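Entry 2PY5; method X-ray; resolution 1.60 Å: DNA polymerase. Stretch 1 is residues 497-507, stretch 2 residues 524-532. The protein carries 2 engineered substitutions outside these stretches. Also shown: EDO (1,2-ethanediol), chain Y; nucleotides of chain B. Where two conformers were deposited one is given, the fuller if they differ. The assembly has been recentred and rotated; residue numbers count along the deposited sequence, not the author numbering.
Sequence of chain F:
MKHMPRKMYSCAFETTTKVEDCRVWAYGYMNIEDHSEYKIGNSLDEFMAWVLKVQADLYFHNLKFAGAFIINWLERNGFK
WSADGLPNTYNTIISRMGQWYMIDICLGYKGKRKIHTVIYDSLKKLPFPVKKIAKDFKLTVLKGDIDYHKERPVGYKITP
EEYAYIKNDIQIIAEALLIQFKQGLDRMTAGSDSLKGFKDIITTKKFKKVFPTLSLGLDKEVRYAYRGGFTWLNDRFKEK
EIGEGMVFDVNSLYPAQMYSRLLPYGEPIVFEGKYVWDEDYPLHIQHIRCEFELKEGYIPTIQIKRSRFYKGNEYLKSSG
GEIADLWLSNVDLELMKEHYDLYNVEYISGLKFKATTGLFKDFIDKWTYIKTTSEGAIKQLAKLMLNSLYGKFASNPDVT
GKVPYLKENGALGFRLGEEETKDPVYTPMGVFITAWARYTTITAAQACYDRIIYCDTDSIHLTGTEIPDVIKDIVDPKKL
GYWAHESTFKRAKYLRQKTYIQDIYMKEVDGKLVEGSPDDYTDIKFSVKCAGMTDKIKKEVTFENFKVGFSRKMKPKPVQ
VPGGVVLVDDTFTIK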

# COMPACT_ATOMS: atom_id res chain seq x y z
N GLN F 497 7.78 8.39 -15.00
CA GLN F 497 7.74 7.35 -13.97
C GLN F 497 6.31 6.86 -13.82
O GLN F 497 5.36 7.67 -13.81
N LYS F 498 6.15 5.54 -13.75
CA LYS F 498 4.84 4.90 -13.57
C LYS F 498 3.82 5.21 -14.65
O LYS F 498 2.63 5.04 -14.42
N THR F 499 4.28 5.64 -15.83
CA THR F 499 3.38 6.06 -16.90
C THR F 499 3.91 5.56 -18.25
O THR F 499 4.75 6.20 -18.88
N TYR F 500 3.44 4.39 -18.67
CA TYR F 500 3.90 3.77 -19.90
C TYR F 500 2.86 2.81 -20.46
O TYR F 500 1.92 2.41 -19.78
N ILE F 501 3.04 2.46 -21.73
CA ILE F 501 2.24 1.44 -22.39
C ILE F 501 3.18 0.46 -23.07
O ILE F 501 4.31 0.81 -23.45
N GLN F 502 2.71 -0.78 -23.21
CA GLN F 502 3.42 -1.81 -23.97
C GLN F 502 2.46 -2.66 -24.77
O GLN F 502 1.34 -2.91 -24.34
N ASP F 503 2.92 -3.09 -25.95
CA ASP F 503 2.26 -4.13 -26.76
C ASP F 503 3.06 -5.41 -26.47
O ASP F 503 4.17 -5.60 -26.98
N ILE F 504 2.51 -6.27 -25.62
CA ILE F 504 3.25 -7.43 -25.09
C ILE F 504 2.94 -8.69 -25.90
O ILE F 504 1.80 -8.99 -26.18
N TYR F 505 3.99 -9.43 -26.27
CA TYR F 505 3.86 -10.71 -26.95
C TYR F 505 3.18 -11.74 -26.05
O TYR F 505 3.60 -11.95 -24.92
N MET F 506 2.11 -12.34 -26.57
CA MET F 506 1.34 -13.36 -25.87
C MET F 506 1.16 -14.57 -26.76
O MET F 506 1.19 -14.47 -27.99
N LYS F 507 0.94 -15.72 -26.14
CA LYS F 507 0.68 -16.94 -26.87
C LYS F 507 -0.48 -17.70 -26.23
O LYS F 507 -0.65 -17.66 -25.00
N ILE F 524 -1.20 -9.98 -29.28
CA ILE F 524 -0.60 -8.89 -28.52
C ILE F 524 -1.54 -8.50 -27.38
O ILE F 524 -2.75 -8.36 -27.60
N LYS F 525 -0.99 -8.35 -26.18
CA LYS F 525 -1.72 -7.77 -25.05
C LYS F 525 -1.32 -6.31 -24.95
O LYS F 525 -0.14 -6.00 -24.74
N PHE F 526 -2.29 -5.42 -25.10
CA PHE F 526 -2.04 -3.99 -24.93
C PHE F 526 -2.17 -3.63 -23.46
O PHE F 526 -3.27 -3.73 -22.90
N SER F 527 -1.06 -3.22 -22.85
CA SER F 527 -0.98 -2.95 -21.42
C SER F 527 -0.73 -1.47 -21.13
O SER F 527 0.18 -0.86 -21.68
N VAL F 528 -1.53 -0.92 -20.22
CA VAL F 528 -1.44 0.48 -19.84
C VAL F 528 -1.13 0.63 -18.33
O VAL F 528 -1.84 0.06 -17.50
N LYS F 529 -0.09 1.40 -18.02
CA LYS F 529 0.30 1.73 -16.63
C LYS F 529 0.45 3.23 -16.50
O LYS F 529 1.21 3.87 -17.24
N CYS F 530 -0.31 3.83 -15.60
CA CYS F 530 -0.23 5.27 -15.35
C CYS F 530 -0.77 5.48 -13.96
O CYS F 530 -1.94 5.19 -13.70
N ALA F 531 0.11 5.94 -13.08
CA ALA F 531 -0.24 6.17 -11.67
C ALA F 531 -1.39 7.14 -11.58
O ALA F 531 -1.38 8.20 -12.22
N GLY F 532 -2.41 6.76 -10.82
CA GLY F 532 -3.57 7.62 -10.61
C GLY F 532 -4.63 7.49 -11.68
O GLY F 532 -5.74 7.98 -11.51

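Strands 499-507 and 524-530 run antiparallel, and the pairing of their backbones sets the face to which each paired side chain points. Three hydrogen-bonded pairs, Tyr500 with Lys529, Gln502 with Ser527 and Ile504 with Lys525, send their side chains to one face of the sheet. The alternating pairs, Thr499 with Cys530, Ile501 with Val528, Asp503 with Phe526 and Tyr505 with Ile524, project from the other. Cross-strand partners therefore lie side by side, and their rotamers help set how closely they touch.

On the face of Tyr500, chi1 of the tyrosine is p (67°) and chi2 is 90°, which brings the ring nearer to the neighbouring strand. Lys529 takes m at both chi1 and chi2, so its aliphatic stem lies against the ring: its CB stands 3.9 Å from the centroid of the Tyr500 ring, over the face, and its CG comes 3.5 Å from Tyr500 CZ. A lysine suits this exposed place because its methylenes can cover an aromatic ring while its ammonium group remains in polar surroundings. Here the amine reaches a water, forming a weak hydrogen bond of 3.4 Å from Lys529 NZ to the water oxygen. The oxygen of the same water lies 2.6 Å from Ser527 OG and 3.1 Å from Gln502 OE1, to which the water donates. It thus joins the side chains of the Gln502-Ser527 pair, which are too far apart to bond directly; the t rotamer of Ser527 and the m, t course of Gln502 bring their oxygens to it.

Further along this face, Ile504 (m, t) extends its CD1 to 3.9 Å from both Ser527 CB and Lys525 CE. Lys525 follows t, t, p, t, and the turn at chi3 helps direct its amine to a bound 1,2-ethanediol, probably from the crystallisation liquor. Lys525 NZ donates to EDO O1 at 2.7 Å and to EDO O2 at 3.0 Å, so both diol hydroxyls meet one ammonium group. Met506, m at all three chi angles, folds compactly and places its CG 3.5 Å from Lys525 CB; an unbranched, flexible chain fits readily against such a stem.

The other face is more apolar. Phe526 is t, and its CE1 lies 4.0 Å from Ile501 CB, while Ile501, p at chi1, sets CG2 4.0 Å from Val528 CG1. Asp503 (m) meets the Phe526 ring at its edge, with Asp503 OD1 3.4 Å from Phe526 CD1, where the partly positive ring hydrogens suit a carboxylate oxygen. Asp503 CB also packs 3.5 Å from Ile524 CG2. Ile524 bends m, m, bringing CD1 to 4.0 Å from Tyr505 CD2.

At the opposite end, Thr499 (m) turns OG1 back to donate to Gln497 O at 3.1 Å, leaving its methyl CG2 3.5 Å from Cys530 SG. Beyond the strands, the small side chain of Ala531 touches both Lys498 and the DG1 base: its CB is 3.8 Å from Lys498 CB and 3.4 Å from C5 of the DG1 base.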

# COMPACT_ATOMS: atom_id res chain seq x y z
CB GLN F 497 8.25 7.88 -12.61
CG GLN F 497 9.74 8.16 -12.57
CD GLN F 497 10.16 9.13 -11.46
OE1 GLN F 497 11.21 8.95 -10.83
NE2 GLN F 497 9.36 10.18 -11.25
CB LYS F 498 4.27 5.23 -12.18
CG LYS F 498 5.16 4.72 -11.05
CD LYS F 498 4.53 4.91 -9.70
CE LYS F 498 5.44 4.39 -8.60
NZ LYS F 498 5.66 2.92 -8.66
CB THR F 499 3.24 7.59 -16.94
OG1 THR F 499 2.90 8.07 -15.63
CG2 THR F 499 2.16 8.03 -17.92
CB TYR F 500 5.23 3.03 -19.67
CG TYR F 500 5.14 1.82 -18.77
CD1 TYR F 500 4.89 0.59 -19.31
CD2 TYR F 500 5.31 1.92 -17.39
CE1 TYR F 500 4.81 -0.54 -18.53
CE2 TYR F 500 5.22 0.78 -16.60
CZ TYR F 500 4.97 -0.44 -17.19
OH TYR F 500 4.87 -1.62 -16.47
CB ILE F 501 1.23 2.01 -23.43
CG1 ILE F 501 1.92 2.86 -24.52
CG2 ILE F 501 0.17 2.85 -22.72
CD1 ILE F 501 0.97 3.48 -25.53
CB GLN F 502 4.18 -2.75 -23.02
CG GLN F 502 5.22 -2.06 -22.14
CD GLN F 502 5.76 -2.97 -21.07
OE1 GLN F 502 5.09 -3.90 -20.63
NE2 GLN F 502 6.98 -2.66 -20.60
CB ASP F 503 2.34 -3.84 -28.26
CG ASP F 503 1.17 -3.00 -28.79
OD1 ASP F 503 0.20 -2.76 -28.06
OD2 ASP F 503 1.22 -2.64 -29.98
CB ILE F 504 2.89 -7.66 -23.60
CG1 ILE F 504 3.33 -6.45 -22.76
CG2 ILE F 504 3.52 -8.95 -23.08
CD1 ILE F 504 2.90 -6.52 -21.27
CB TYR F 505 5.24 -11.23 -27.33
CG TYR F 505 5.92 -10.53 -28.49
CD1 TYR F 505 7.12 -9.86 -28.31
CD2 TYR F 505 5.40 -10.60 -29.78
CE1 TYR F 505 7.78 -9.25 -29.37
CE2 TYR F 505 6.04 -10.00 -30.85
CZ TYR F 505 7.23 -9.32 -30.64
OH TYR F 505 7.87 -8.74 -31.71
CB MET F 506 -0.04 -12.83 -25.48
CG MET F 506 -0.03 -11.57 -24.65
SD MET F 506 0.65 -11.74 -23.00
CE MET F 506 -0.70 -12.56 -22.13
CB LYS F 507 1.93 -17.82 -26.93
CG LYS F 507 2.52 -18.21 -25.60
CD LYS F 507 3.62 -19.22 -25.81
CE LYS F 507 4.47 -19.38 -24.59
NZ LYS F 507 5.46 -20.47 -24.76
CB ILE F 524 -0.35 -7.66 -29.43
CG1 ILE F 524 0.78 -7.93 -30.43
CG2 ILE F 524 -0.05 -6.40 -28.59
CD1 ILE F 524 2.13 -8.26 -29.78
CB LYS F 525 -1.36 -8.46 -23.73
CG LYS F 525 -2.00 -7.81 -22.50
CD LYS F 525 -1.80 -8.64 -21.24
CE LYS F 525 -0.39 -8.57 -20.72
NZ LYS F 525 -0.36 -8.85 -19.25
CB PHE F 526 -3.01 -3.16 -25.79
CG PHE F 526 -2.88 -1.68 -25.58
CD1 PHE F 526 -1.70 -1.03 -25.89
CD2 PHE F 526 -3.94 -0.93 -25.09
CE1 PHE F 526 -1.57 0.35 -25.70
CE2 PHE F 526 -3.81 0.44 -24.90
CZ PHE F 526 -2.62 1.07 -25.20
CB SER F 527 0.15 -3.80 -20.80
OG SER F 527 0.30 -3.55 -19.42
CB VAL F 528 -2.77 1.19 -20.13
CG1 VAL F 528 -2.63 2.70 -19.86
CG2 VAL F 528 -3.23 0.93 -21.56
CB LYS F 529 1.62 1.05 -16.27
CG LYS F 529 1.57 -0.44 -16.34
CD LYS F 529 0.69 -1.03 -15.25
CE LYS F 529 0.48 -2.50 -15.48
NZ LYS F 529 1.77 -3.23 -15.43
CB CYS F 530 -1.04 6.09 -16.37
SG CYS F 530 -0.92 7.95 -16.17
CB ALA F 531 0.97 6.70 -10.91
C1 EDO Y . 3.05 -9.30 -18.06
O1 EDO Y . 2.30 -9.52 -19.26
C2 EDO Y . 2.94 -7.85 -17.62
O2 EDO Y . 1.56 -7.44 -17.48
O5' DG B 1 3.07 11.63 -13.55
C5' DG B 1 1.78 12.23 -13.39
C4' DG B 1 1.44 12.45 -11.93
O4' DG B 1 1.50 11.19 -11.22
C3' DG B 1 2.39 13.38 -11.18
O3' DG B 1 1.84 14.71 -10.98
C2' DG B 1 2.72 12.63 -9.88
C1' DG B 1 1.71 11.49 -9.86
N9 DG B 1 2.11 10.25 -9.19
C8 DG B 1 3.36 9.70 -9.07
N7 DG B 1 3.38 8.57 -8.41
C5 DG B 1 2.05 8.35 -8.08
C6 DG B 1 1.44 7.29 -7.36
O6 DG B 1 1.98 6.30 -6.86
N1 DG B 1 0.06 7.47 -7.25
C2 DG B 1 -0.65 8.52 -7.77
N2 DG B 1 -1.98 8.51 -7.56
N3 DG B 1 -0.10 9.53 -8.44
C4 DG B 1 1.25 9.38 -8.56
O HOH W 1 2.72 -3.75 -18.63